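Local coordinates for protein cpftsy (Physcomitrella patens, PDB 4AK9) that probably acts as the GTP-binding chloroplast receptor of the signal recognition particle, bringing its protein cargo to the thylakoid membrane, at residues A[16-21]-A[301-306]; A[27-32]-A[53-58]; A[91-96]-A[312-317]; A[127-132]-A[204-209]; A[183-188]-A[222-227]. One frame throughout, in Å; residues are numbered along the deposited sequence.

Interactions 1, 2 and 3 open in that order along the chain, whose far end returns to close 1 and 3. Interaction 2 lies in the helical bundle, and interaction 3 joins that bundle to the last helix of the GTPase domain; centre to centre they are about 12 Å apart. Interaction 1, its centre about 18 Å from that of interaction 3, brings helix 16-22 to the last strand, 304-306. Interaction 4 holds strand 202-205, and interaction 5, about 14 Å from it between centres, pairs the helices before and after that strand. The contacts thus run from the bundle, through its junction with the GTPase domain, to the probable nucleotide site and the helix pair next to it.

Interaction 1 of 5, residues A[16-21]-A[301-306]; sequences IQLLFS and IDDLQP
L18 and D303 both turn CG anti to the carbonyl carbon (chi1 -76° and -72°), and from these settings the forked end of the leucine crosses the aspartate side chain at about a right angle. D303 OD1 lies against both methyl groups, 3.3 Å from L18 CD2 and 3.4 Å from L18 CD1. The other carboxylate oxygen, OD2, takes a hydrogen bond from the backbone N of G300, which ties the aspartate back into its own turn. L18 CD1 also lies 3.7 Å from the carbonyl O of D302 and comes within 3.8 Å of Q305 NE2.

That amide nitrogen donates to D302 O at 2.8 Å, in the plane of the glutamine amide, while OE1 accepts from the backbone N of D15 just ahead of the helix. Bonds at both ends of the amide thus fix its rotation. No hydrogen bond links 16-21 directly to 301-306: L18 packs on the 302-303 turn and on Q305 NE2. Strand 304-306 is the antiparallel outermost strand of the GTPase sheet, paired with strand 292-296 through backbone bonds between Q305 and V295, and helix 16-22 packs beside this border. An alanine in place of L18 would probably open a gap beside D303 OD1, where both methyls sit, and take the CD1 contact from Q305 NE2. One helical position further on, L19 brings CD2 to 4.3 Å from Q305 CB and also packs on V295.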
# COMPACT_ATOMS: atom_id res chain seq x y z
N ILE A 16 -3.59 -26.34 -5.31
CA ILE A 16 -4.13 -25.32 -6.21
C ILE A 16 -5.43 -24.68 -5.72
O ILE A 16 -5.61 -23.48 -5.86
CB ILE A 16 -4.32 -25.90 -7.63
CG1 ILE A 16 -3.00 -26.48 -8.14
CG2 ILE A 16 -4.80 -24.85 -8.58
CD1 ILE A 16 -3.13 -27.25 -9.44
N GLN A 17 -6.34 -25.45 -5.12
CA GLN A 17 -7.59 -24.82 -4.67
C GLN A 17 -7.39 -23.94 -3.43
O GLN A 17 -8.08 -22.94 -3.25
CB GLN A 17 -8.75 -25.83 -4.48
CG GLN A 17 -10.06 -25.24 -3.89
CD GLN A 17 -10.71 -24.12 -4.72
OE1 GLN A 17 -11.21 -23.13 -4.16
NE2 GLN A 17 -10.74 -24.28 -6.05
N LEU A 18 -6.44 -24.30 -2.57
CA LEU A 18 -6.10 -23.43 -1.45
C LEU A 18 -5.51 -22.09 -1.93
O LEU A 18 -5.84 -21.04 -1.39
CB LEU A 18 -5.13 -24.11 -0.47
CG LEU A 18 -5.76 -25.17 0.44
CD1 LEU A 18 -4.72 -25.80 1.36
CD2 LEU A 18 -6.89 -24.54 1.25
N LEU A 19 -4.62 -22.14 -2.93
CA LEU A 19 -4.10 -20.90 -3.53
C LEU A 19 -5.22 -20.09 -4.17
O LEU A 19 -5.30 -18.86 -4.02
CB LEU A 19 -3.06 -21.19 -4.61
CG LEU A 19 -1.61 -21.50 -4.26
CD1 LEU A 19 -0.77 -21.24 -5.51
CD2 LEU A 19 -1.11 -20.65 -3.09
N PHE A 20 -6.09 -20.78 -4.89
CA PHE A 20 -7.18 -20.12 -5.57
C PHE A 20 -8.11 -19.39 -4.62
O PHE A 20 -8.45 -18.22 -4.81
CB PHE A 20 -7.98 -21.13 -6.39
CG PHE A 20 -8.91 -20.49 -7.34
CD1 PHE A 20 -8.42 -19.98 -8.54
CD2 PHE A 20 -10.25 -20.35 -7.04
CE1 PHE A 20 -9.27 -19.35 -9.43
CE2 PHE A 20 -11.11 -19.72 -7.94
CZ PHE A 20 -10.61 -19.22 -9.13
N SER A 21 -8.53 -20.07 -3.57
CA SER A 21 -9.41 -19.41 -2.61
C SER A 21 -8.65 -18.34 -1.83
O SER A 21 -9.21 -17.29 -1.48
CB SER A 21 -10.07 -20.41 -1.67
OG SER A 21 -9.11 -20.93 -0.76
N ILE A 301 -4.07 -25.65 9.44
CA ILE A 301 -2.69 -26.04 9.64
C ILE A 301 -2.02 -26.36 8.29
O ILE A 301 -0.80 -26.20 8.12
CB ILE A 301 -2.56 -27.22 10.64
CG1 ILE A 301 -1.09 -27.46 11.01
CG2 ILE A 301 -3.25 -28.48 10.08
CD1 ILE A 301 -0.86 -28.49 12.12
N ASP A 302 -2.81 -26.77 7.30
CA ASP A 302 -2.22 -27.10 6.01
C ASP A 302 -2.27 -25.90 5.05
O ASP A 302 -1.98 -26.02 3.85
CB ASP A 302 -2.92 -28.32 5.40
CG ASP A 302 -2.63 -29.61 6.18
OD1 ASP A 302 -1.43 -29.92 6.41
OD2 ASP A 302 -3.59 -30.31 6.57
N ASP A 303 -2.61 -24.73 5.57
CA ASP A 303 -2.80 -23.57 4.71
C ASP A 303 -1.51 -22.78 4.43
O ASP A 303 -1.55 -21.69 3.85
CB ASP A 303 -3.89 -22.66 5.27
CG ASP A 303 -5.28 -23.27 5.10
OD1 ASP A 303 -5.43 -24.15 4.21
OD2 ASP A 303 -6.21 -22.88 5.85
N LEU A 304 -0.37 -23.32 4.84
CA LEU A 304 0.93 -22.75 4.48
C LEU A 304 1.43 -23.51 3.27
O LEU A 304 1.70 -24.72 3.34
CB LEU A 304 1.92 -22.90 5.63
CG LEU A 304 3.28 -22.25 5.39
CD1 LEU A 304 3.14 -20.70 5.46
CD2 LEU A 304 4.27 -22.77 6.42
N GLN A 305 1.50 -22.84 2.14
CA GLN A 305 1.78 -23.53 0.88
C GLN A 305 3.11 -23.08 0.31
O GLN A 305 3.47 -21.91 0.42
CB GLN A 305 0.67 -23.26 -0.13
CG GLN A 305 -0.65 -23.96 0.24
CD GLN A 305 -0.48 -25.47 0.21
OE1 GLN A 305 0.09 -26.02 -0.74
NE2 GLN A 305 -0.96 -26.15 1.25
N PRO A 306 3.84 -24.02 -0.32
CA PRO A 306 5.10 -23.66 -0.97
C PRO A 306 4.78 -22.78 -2.17
O PRO A 306 3.76 -22.98 -2.83
CB PRO A 306 5.67 -25.01 -1.41
CG PRO A 306 4.45 -25.93 -1.49
CD PRO A 306 3.55 -25.47 -0.39

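Interaction 2 of 5, residues A[27-32]-A[53-58]; sequences RENLAV and EEVLLV
N29 reaches helix 45-58 with its carboxamide, donating from ND2 to the backbone O of V55 at 3.1 Å. The N-H points fairly straight at the oxygen (152°) and the acceptor lies in the amide plane of N29, although the nitrogen is tilted 33° from the plane of the V55 carbonyl. The same carboxamide passes obliquely by V58, whose CG1 is 3.5 Å from N29 OD1. CG anti to the backbone N (chi1 172°) sets the carboxamide carbon toward the facing helix.

Beside this polar link stand three apolar pairs. V32 CG2 meets V55 CG2 at 3.6 Å. L30 CD2 touches L56 CD2 at 4.0 Å, the two leucine side chains crossing at about a right angle, and also lies 4.2 Å from V55 CG1. The carbonyl of V55 is thereby held by N29, while its methyls meet V32 and, more loosely, L30.

One shell further out, S59 OG takes a second hydrogen bond from N29 ND2, which holds the amide in its orientation. L30 packs on S59 and F317 as well, and L56 on F61.

The contact lies in the helical bundle characteristic of SRP-type GTPases. Helix 24-30 covers one side of helix 45-58, helix 63-78 packs against E53 and L57, and V58 meets T246 of the second subunit.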
# COMPACT_ATOMS: atom_id res chain seq x y z
N ARG A 27 -7.90 -11.31 -6.55
CA ARG A 27 -8.36 -11.63 -7.91
C ARG A 27 -9.55 -10.78 -8.30
O ARG A 27 -9.69 -10.38 -9.47
CB ARG A 27 -8.65 -13.14 -8.03
CG ARG A 27 -9.09 -13.59 -9.40
CD ARG A 27 -9.19 -15.09 -9.43
NE ARG A 27 -10.06 -15.61 -8.38
CZ ARG A 27 -9.67 -16.34 -7.34
NH1 ARG A 27 -8.38 -16.64 -7.17
NH2 ARG A 27 -10.57 -16.77 -6.47
N GLU A 28 -10.41 -10.47 -7.33
CA GLU A 28 -11.58 -9.64 -7.61
C GLU A 28 -11.24 -8.21 -8.02
O GLU A 28 -11.90 -7.65 -8.90
CB GLU A 28 -12.51 -9.61 -6.41
CG GLU A 28 -13.65 -8.63 -6.56
CD GLU A 28 -14.86 -9.00 -5.72
OE1 GLU A 28 -14.66 -9.72 -4.70
OE2 GLU A 28 -15.99 -8.58 -6.08
N ASN A 29 -10.24 -7.60 -7.40
CA ASN A 29 -9.79 -6.32 -7.95
C ASN A 29 -9.20 -6.50 -9.32
O ASN A 29 -9.49 -5.73 -10.24
CB ASN A 29 -8.77 -5.60 -7.07
CG ASN A 29 -8.18 -4.36 -7.76
OD1 ASN A 29 -8.91 -3.41 -8.10
ND2 ASN A 29 -6.87 -4.39 -7.99
N LEU A 30 -8.39 -7.56 -9.48
CA LEU A 30 -7.70 -7.73 -10.76
C LEU A 30 -8.63 -8.12 -11.92
O LEU A 30 -8.23 -8.03 -13.09
CB LEU A 30 -6.59 -8.73 -10.63
CG LEU A 30 -5.43 -8.26 -9.71
CD1 LEU A 30 -4.42 -9.40 -9.57
CD2 LEU A 30 -4.74 -6.99 -10.29
N ALA A 31 -9.85 -8.53 -11.59
CA ALA A 31 -10.82 -8.96 -12.62
C ALA A 31 -11.23 -7.83 -13.57
O ALA A 31 -11.58 -8.07 -14.73
CB ALA A 31 -12.06 -9.57 -11.97
N VAL A 32 -11.16 -6.60 -13.10
CA VAL A 32 -11.52 -5.49 -13.97
C VAL A 32 -10.57 -5.35 -15.17
O VAL A 32 -10.90 -4.66 -16.15
CB VAL A 32 -11.61 -4.15 -13.21
CG1 VAL A 32 -12.45 -4.32 -11.95
CG2 VAL A 32 -10.22 -3.65 -12.87
N GLU A 53 -2.30 0.18 -15.15
CA GLU A 53 -1.25 0.33 -14.17
C GLU A 53 -1.85 0.70 -12.81
O GLU A 53 -1.42 0.14 -11.78
CB GLU A 53 -0.24 1.36 -14.59
CG GLU A 53 1.08 1.16 -13.94
CD GLU A 53 2.18 1.98 -14.57
OE1 GLU A 53 2.19 2.17 -15.83
OE2 GLU A 53 3.03 2.44 -13.79
N GLU A 54 -2.84 1.57 -12.82
CA GLU A 54 -3.57 1.93 -11.59
C GLU A 54 -4.32 0.75 -10.97
O GLU A 54 -4.37 0.63 -9.77
CB GLU A 54 -4.50 3.15 -11.81
CG GLU A 54 -3.72 4.41 -12.20
CD GLU A 54 -4.13 5.66 -11.42
OE1 GLU A 54 -5.21 6.24 -11.72
OE2 GLU A 54 -3.37 6.06 -10.50
N VAL A 55 -4.87 -0.16 -11.77
CA VAL A 55 -5.50 -1.33 -11.21
C VAL A 55 -4.46 -2.18 -10.46
O VAL A 55 -4.70 -2.66 -9.32
CB VAL A 55 -6.22 -2.14 -12.31
CG1 VAL A 55 -6.60 -3.49 -11.78
CG2 VAL A 55 -7.47 -1.35 -12.77
N LEU A 56 -3.28 -2.33 -11.04
CA LEU A 56 -2.18 -3.01 -10.36
C LEU A 56 -1.78 -2.35 -9.04
O LEU A 56 -1.53 -3.06 -8.05
CB LEU A 56 -0.95 -3.12 -11.25
CG LEU A 56 -1.13 -3.86 -12.59
CD1 LEU A 56 0.21 -4.01 -13.28
CD2 LEU A 56 -1.80 -5.23 -12.36
N LEU A 57 -1.75 -1.03 -9.01
CA LEU A 57 -1.40 -0.28 -7.79
C LEU A 57 -2.42 -0.55 -6.68
O LEU A 57 -2.05 -0.66 -5.50
CB LEU A 57 -1.25 1.23 -8.07
CG LEU A 57 -0.10 1.69 -8.97
CD1 LEU A 57 -0.15 3.22 -9.16
CD2 LEU A 57 1.28 1.31 -8.44
N VAL A 58 -3.68 -0.70 -7.05
CA VAL A 58 -4.72 -1.02 -6.08
C VAL A 58 -4.41 -2.35 -5.38
O VAL A 58 -4.61 -2.50 -4.17
CB VAL A 58 -6.12 -1.01 -6.74
CG1 VAL A 58 -7.19 -1.46 -5.72
CG2 VAL A 58 -6.44 0.40 -7.31

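Interaction 3 of 5, residues A[91-96]-A[312-317]; sequences ALKKNI and FVDALF
The junction between the helical bundle and the GTPase domain, a feature of SRP-type receptors, is formed here by K93 and I96 of helix 85-101 against V313 and F317 at the end of the chain's last helix. The two helical segments run at 145° to each other, near antiparallel, with their axes 10.2 Å apart.

F317, the first residue beyond the helix, sends its ring among three side chains. L92 CD2 lies 3.9 Å from CZ and I96 CD1 3.7 Å from CE2, both side chains crossing the phenylalanine at about a right angle. K93 slides past F317 in the opposite direction, its CD 3.8 Å from F317 CB. Between the two helices, V313 packs its CG2 on I96 CG2 and its CG1 on K93 CB, the latter at 3.8 Å.

A bend at chi3 (55°) turns the lysine chain, and NZ donates to the backbone O of F317 at 3.1 Å, almost in line with the carbonyl (171°). D314 OD1, which also accepts from Q310 NE2, is 3.7 Å from NZ and forms a long salt bridge with it.

The lysine therefore does double duty: its methylenes lie alongside F317, while its ammonium satisfies the backbone carbonyl of F317, just past the helix end, and is likely to be steadied by the nearby aspartate.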
# COMPACT_ATOMS: atom_id res chain seq x y z
N ALA A 91 0.42 -10.98 -22.20
CA ALA A 91 1.75 -10.43 -21.95
C ALA A 91 1.87 -10.00 -20.49
O ALA A 91 2.94 -10.13 -19.87
CB ALA A 91 2.04 -9.27 -22.88
N LEU A 92 0.77 -9.48 -19.96
CA LEU A 92 0.72 -9.09 -18.55
C LEU A 92 1.07 -10.28 -17.64
O LEU A 92 1.90 -10.16 -16.75
CB LEU A 92 -0.66 -8.53 -18.22
CG LEU A 92 -0.96 -8.25 -16.73
CD1 LEU A 92 -0.05 -7.13 -16.18
CD2 LEU A 92 -2.41 -7.87 -16.56
N LYS A 93 0.43 -11.42 -17.88
CA LYS A 93 0.71 -12.62 -17.09
C LYS A 93 2.14 -13.06 -17.24
O LYS A 93 2.78 -13.41 -16.24
CB LYS A 93 -0.26 -13.76 -17.45
CG LYS A 93 -1.71 -13.44 -17.17
CD LYS A 93 -2.67 -14.57 -17.62
CE LYS A 93 -2.27 -15.90 -16.98
NZ LYS A 93 -3.26 -16.98 -17.26
N LYS A 94 2.66 -13.09 -18.47
CA LYS A 94 4.04 -13.54 -18.69
C LYS A 94 5.07 -12.63 -18.05
O LYS A 94 6.07 -13.10 -17.53
CB LYS A 94 4.36 -13.70 -20.18
CG LYS A 94 3.58 -14.83 -20.79
CD LYS A 94 3.75 -14.92 -22.30
CE LYS A 94 2.87 -16.04 -22.87
NZ LYS A 94 2.55 -15.83 -24.31
N ASN A 95 4.83 -11.32 -18.09
CA ASN A 95 5.75 -10.37 -17.51
C ASN A 95 5.79 -10.53 -16.00
O ASN A 95 6.85 -10.40 -15.39
CB ASN A 95 5.38 -8.93 -17.85
CG ASN A 95 5.57 -8.61 -19.32
OD1 ASN A 95 6.25 -9.35 -20.05
ND2 ASN A 95 4.98 -7.50 -19.77
N ILE A 96 4.64 -10.84 -15.40
CA ILE A 96 4.61 -11.06 -13.96
C ILE A 96 5.35 -12.33 -13.62
O ILE A 96 6.14 -12.38 -12.68
CB ILE A 96 3.16 -11.07 -13.39
CG1 ILE A 96 2.57 -9.67 -13.54
CG2 ILE A 96 3.18 -11.49 -11.91
CD1 ILE A 96 1.06 -9.61 -13.36
N PHE A 312 0.83 -19.08 -8.80
CA PHE A 312 0.42 -17.79 -8.26
C PHE A 312 -0.21 -16.94 -9.36
O PHE A 312 -1.29 -16.35 -9.16
CB PHE A 312 1.63 -17.08 -7.64
CG PHE A 312 1.37 -15.68 -7.21
CD1 PHE A 312 0.66 -15.41 -6.04
CD2 PHE A 312 1.83 -14.60 -7.98
CE1 PHE A 312 0.43 -14.07 -5.65
CE2 PHE A 312 1.59 -13.26 -7.58
CZ PHE A 312 0.90 -13.02 -6.41
N VAL A 313 0.43 -16.89 -10.52
CA VAL A 313 -0.07 -16.05 -11.59
C VAL A 313 -1.44 -16.58 -12.04
O VAL A 313 -2.40 -15.81 -12.25
CB VAL A 313 0.91 -15.97 -12.80
CG1 VAL A 313 0.27 -15.22 -13.97
CG2 VAL A 313 2.21 -15.26 -12.36
N ASP A 314 -1.56 -17.90 -12.13
CA ASP A 314 -2.86 -18.51 -12.47
C ASP A 314 -3.97 -18.27 -11.42
O ASP A 314 -5.15 -18.24 -11.75
CB ASP A 314 -2.69 -20.01 -12.71
CG ASP A 314 -1.88 -20.30 -13.97
OD1 ASP A 314 -1.83 -19.45 -14.88
OD2 ASP A 314 -1.30 -21.41 -14.03
N ALA A 315 -3.58 -18.10 -10.16
CA ALA A 315 -4.53 -17.78 -9.11
C ALA A 315 -5.02 -16.33 -9.19
O ALA A 315 -6.18 -16.04 -8.88
CB ALA A 315 -3.94 -18.07 -7.73
N LEU A 316 -4.16 -15.41 -9.61
CA LEU A 316 -4.55 -14.02 -9.79
C LEU A 316 -5.33 -13.81 -11.07
O LEU A 316 -6.26 -13.00 -11.11
CB LEU A 316 -3.31 -13.14 -9.88
CG LEU A 316 -2.43 -13.11 -8.64
CD1 LEU A 316 -1.49 -11.92 -8.75
CD2 LEU A 316 -3.28 -13.02 -7.44
N PHE A 317 -4.95 -14.55 -12.10
CA PHE A 317 -5.50 -14.36 -13.45
C PHE A 317 -5.88 -15.70 -14.06
O PHE A 317 -5.22 -16.17 -14.98
CB PHE A 317 -4.47 -13.70 -14.36
CG PHE A 317 -4.06 -12.32 -13.95
CD1 PHE A 317 -4.91 -11.24 -14.11
CD2 PHE A 317 -2.79 -12.10 -13.41
CE1 PHE A 317 -4.51 -9.96 -13.73
CE2 PHE A 317 -2.38 -10.82 -13.03
CZ PHE A 317 -3.23 -9.75 -13.20

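Interaction 4 of 5, residues A[127-132]-A[204-209]; sequences GGKTTT and LCDTSG
K129 carries the direct hydrogen bond between the two segments, from NZ to the backbone O of T207 at a short 2.6 Å. The ammonium stands above the plane of that carbonyl, 38° out of it, and also donates to the backbone O of G123.

Water extends the grip. Water 2 accepts from K129 NZ at 2.7 Å and, weakly, from G209 N. Water 1 accepts a weak bond from NZ and donates to T207 OG1 at 2.9 Å and to S208 O at 2.8 Å; T207 OG1 is also hydrogen-bonded to the backbone O of I121. A bend at chi3 (-64°) swings CE toward the 206-209 turn, where NZ meets these partners.

The charged and van der Waals contacts centre on D206. Its side chain crosses the lysine at about a right angle, with OD1 3.8 Å from K129 CE and 4.4 Å from NZ, beyond a salt bridge, though some electrostatic attraction is likely. Next to it, T130 OG1 is 3.9 Å from D206 OD2 and uses its hydrogen bond on G126 O.

Glycine at 209 suits this setting, since a CB there would crowd NZ. An alanine in place of K129 would probably leave T207 O without the lysine donor and break the weak water-linked tie to G209.

The arrangement is that of a P-loop GTPase. Residues 127-130 fit the end of a Walker A motif and the start of its helix, and 206-209 correspond to the DTxG motif after the neighbouring strand, consistent with K129 facing a phosphate site, as in relatives.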
# COMPACT_ATOMS: atom_id res chain seq x y z
N GLY A 127 3.69 -13.92 17.19
CA GLY A 127 2.62 -14.87 16.97
C GLY A 127 2.53 -15.42 15.56
O GLY A 127 2.22 -16.60 15.37
N GLY A 128 2.78 -14.56 14.56
CA GLY A 128 2.80 -14.98 13.17
C GLY A 128 3.96 -15.94 12.95
O GLY A 128 3.80 -16.95 12.24
N LYS A 129 5.11 -15.60 13.53
CA LYS A 129 6.29 -16.44 13.48
C LYS A 129 6.02 -17.79 14.13
O LYS A 129 6.37 -18.84 13.56
CB LYS A 129 7.48 -15.78 14.19
CG LYS A 129 8.07 -14.59 13.49
CD LYS A 129 9.43 -14.16 14.12
CE LYS A 129 9.30 -13.69 15.55
NZ LYS A 129 10.52 -12.87 15.94
N THR A 130 5.38 -17.77 15.29
CA THR A 130 5.08 -19.01 16.02
C THR A 130 4.17 -19.92 15.21
O THR A 130 4.44 -21.12 15.03
CB THR A 130 4.42 -18.70 17.38
OG1 THR A 130 5.31 -17.89 18.16
CG2 THR A 130 4.16 -19.99 18.13
N THR A 131 3.09 -19.35 14.68
CA THR A 131 2.17 -20.10 13.85
C THR A 131 2.86 -20.66 12.63
O THR A 131 2.68 -21.82 12.28
CB THR A 131 1.00 -19.17 13.41
OG1 THR A 131 0.22 -18.82 14.55
CG2 THR A 131 0.12 -19.88 12.41
N THR A 132 3.68 -19.84 11.97
CA THR A 132 4.38 -20.31 10.77
C THR A 132 5.31 -21.49 11.07
O THR A 132 5.36 -22.46 10.29
CB THR A 132 5.15 -19.16 10.08
OG1 THR A 132 4.21 -18.14 9.73
CG2 THR A 132 5.85 -19.67 8.78
N LEU A 204 14.03 -26.20 13.79
CA LEU A 204 13.25 -24.99 13.46
C LEU A 204 13.39 -24.00 14.60
O LEU A 204 12.88 -24.21 15.69
CB LEU A 204 11.77 -25.35 13.25
CG LEU A 204 11.18 -25.64 11.86
CD1 LEU A 204 12.23 -26.02 10.86
CD2 LEU A 204 10.02 -26.67 11.86
N CYS A 205 14.09 -22.89 14.36
CA CYS A 205 14.41 -21.91 15.43
C CYS A 205 13.52 -20.68 15.42
O CYS A 205 13.40 -20.00 14.40
CB CYS A 205 15.86 -21.40 15.28
SG CYS A 205 17.12 -22.70 15.29
N ASP A 206 12.92 -20.37 16.56
CA ASP A 206 12.24 -19.08 16.70
C ASP A 206 13.25 -18.07 17.19
O ASP A 206 14.25 -18.43 17.80
CB ASP A 206 11.09 -19.19 17.70
CG ASP A 206 10.09 -18.04 17.58
OD1 ASP A 206 10.22 -17.21 16.63
OD2 ASP A 206 9.16 -17.98 18.42
N THR A 207 13.02 -16.79 16.90
CA THR A 207 13.94 -15.73 17.33
C THR A 207 13.13 -14.53 17.80
O THR A 207 11.94 -14.40 17.45
CB THR A 207 14.84 -15.24 16.17
OG1 THR A 207 14.02 -14.79 15.06
CG2 THR A 207 15.76 -16.35 15.67
N SER A 208 13.76 -13.65 18.57
CA SER A 208 13.05 -12.45 19.01
C SER A 208 13.07 -11.41 17.88
O SER A 208 14.00 -11.37 17.07
CB SER A 208 13.68 -11.88 20.27
OG SER A 208 13.72 -12.87 21.28
N GLY A 209 12.04 -10.58 17.82
CA GLY A 209 12.04 -9.50 16.83
C GLY A 209 10.95 -8.50 17.15
O GLY A 209 9.96 -8.85 17.80
O HOH W 1 13.29 -12.05 14.41
O HOH W 2 9.32 -12.06 18.24

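Interaction 5 of 5, residues A[183-188]-A[222-227]; sequences RPAAVL and RGCKRA
C224 sits against P184, A185 and L188 at the start of helix 184-197, and its short side chain carries much of the packing. CB lies 3.8 Å from L188 CD1, a methyl group that also skirts the sulfur. From there SG, turned anti to the carbonyl carbon (chi1 -77°), heads for the first turn of the facing helix. It meets P184 CB at 3.6 Å and comes within 3.8 Å of the backbone N of A185.

Small residues allow the close approach around it. A185 CB packs on A227 CB at 4.0 Å and on the carbonyl O of G223 at 3.9 Å, while A227 CB reaches back to A185 O at 3.7 Å. The CA atoms of A185 and C224 are separated by just 4.4 Å. The helical segments run almost side by side, with axes 8.4 Å apart and crossing at -25°.

Both helices belong to the alpha/beta GTPase domain and bracket strand 202-205 in the chain: 184-197 leads into it and 215-231 follows it. L188 bridges to that strand, its CD2 touching C205, so helix 184-197 packs on the side of the sheet that C205 faces, with 215-231 beside it, whereas L204 turns to helix 126-142.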
# COMPACT_ATOMS: atom_id res chain seq x y z
N ARG A 183 18.77 -16.54 27.78
CA ARG A 183 19.27 -15.86 26.59
C ARG A 183 19.03 -16.74 25.39
O ARG A 183 19.28 -17.94 25.43
CB ARG A 183 20.77 -15.57 26.71
CG ARG A 183 21.26 -15.39 28.13
CD ARG A 183 20.48 -14.30 28.84
NE ARG A 183 21.07 -12.98 28.67
CZ ARG A 183 20.56 -11.87 29.19
NH1 ARG A 183 19.43 -11.93 29.90
NH2 ARG A 183 21.16 -10.71 29.00
N PRO A 184 18.57 -16.13 24.30
CA PRO A 184 18.18 -16.77 23.04
C PRO A 184 19.32 -17.53 22.40
O PRO A 184 19.11 -18.67 21.98
CB PRO A 184 17.81 -15.58 22.15
CG PRO A 184 17.48 -14.49 23.10
CD PRO A 184 18.37 -14.67 24.28
N ALA A 185 20.50 -16.91 22.33
CA ALA A 185 21.66 -17.55 21.71
C ALA A 185 21.97 -18.91 22.36
O ALA A 185 22.23 -19.89 21.65
CB ALA A 185 22.88 -16.62 21.74
N ALA A 186 21.91 -18.96 23.69
CA ALA A 186 22.18 -20.20 24.42
C ALA A 186 21.13 -21.29 24.15
O ALA A 186 21.46 -22.47 24.07
CB ALA A 186 22.32 -19.94 25.91
N VAL A 187 19.87 -20.87 24.04
CA VAL A 187 18.79 -21.80 23.70
C VAL A 187 19.02 -22.39 22.32
O VAL A 187 18.89 -23.60 22.12
CB VAL A 187 17.41 -21.09 23.71
CG1 VAL A 187 16.30 -22.04 23.21
CG2 VAL A 187 17.10 -20.57 25.09
N LEU A 188 19.33 -21.51 21.36
CA LEU A 188 19.56 -21.97 20.01
C LEU A 188 20.75 -22.94 19.93
O LEU A 188 20.69 -23.95 19.23
CB LEU A 188 19.70 -20.79 19.03
CG LEU A 188 18.45 -19.91 18.86
CD1 LEU A 188 18.52 -19.07 17.59
CD2 LEU A 188 17.21 -20.76 18.81
N ARG A 222 22.00 -11.16 15.63
CA ARG A 222 23.29 -11.53 15.03
C ARG A 222 24.01 -12.54 15.92
O ARG A 222 24.66 -13.47 15.42
CB ARG A 222 24.15 -10.29 14.84
CG ARG A 222 23.60 -9.33 13.83
CD ARG A 222 24.59 -8.27 13.47
NE ARG A 222 24.26 -7.67 12.17
CZ ARG A 222 24.26 -6.36 11.96
NH1 ARG A 222 24.54 -5.58 12.99
NH2 ARG A 222 23.99 -5.83 10.75
N GLY A 223 23.88 -12.35 17.23
CA GLY A 223 24.47 -13.25 18.21
C GLY A 223 23.88 -14.64 18.12
O GLY A 223 24.58 -15.64 18.32
N CYS A 224 22.58 -14.71 17.80
CA CYS A 224 21.92 -15.99 17.58
C CYS A 224 22.45 -16.68 16.34
O CYS A 224 22.66 -17.90 16.34
CB CYS A 224 20.40 -15.80 17.42
SG CYS A 224 19.53 -15.52 18.96
N LYS A 225 22.66 -15.91 15.27
CA LYS A 225 23.19 -16.48 14.05
C LYS A 225 24.57 -17.05 14.35
O LYS A 225 24.90 -18.16 13.92
CB LYS A 225 23.28 -15.45 12.92
CG LYS A 225 23.44 -16.10 11.55
CD LYS A 225 24.56 -15.47 10.73
CE LYS A 225 25.96 -15.91 11.19
NZ LYS A 225 26.54 -17.13 10.48
N ARG A 226 25.37 -16.32 15.12
CA ARG A 226 26.75 -16.76 15.41
C ARG A 226 26.80 -18.02 16.27
O ARG A 226 27.60 -18.92 16.00
CB ARG A 226 27.54 -15.66 16.08
CG ARG A 226 27.87 -14.50 15.17
CD ARG A 226 28.75 -13.50 15.92
NE ARG A 226 28.64 -12.18 15.30
CZ ARG A 226 28.09 -11.13 15.89
NH1 ARG A 226 27.63 -11.22 17.13
NH2 ARG A 226 28.03 -9.97 15.23
N ALA A 227 25.96 -18.07 17.29
CA ALA A 227 25.82 -19.26 18.13
C ALA A 227 25.39 -20.48 17.35
O ALA A 227 25.87 -21.58 17.61
CB ALA A 227 24.86 -19.00 19.27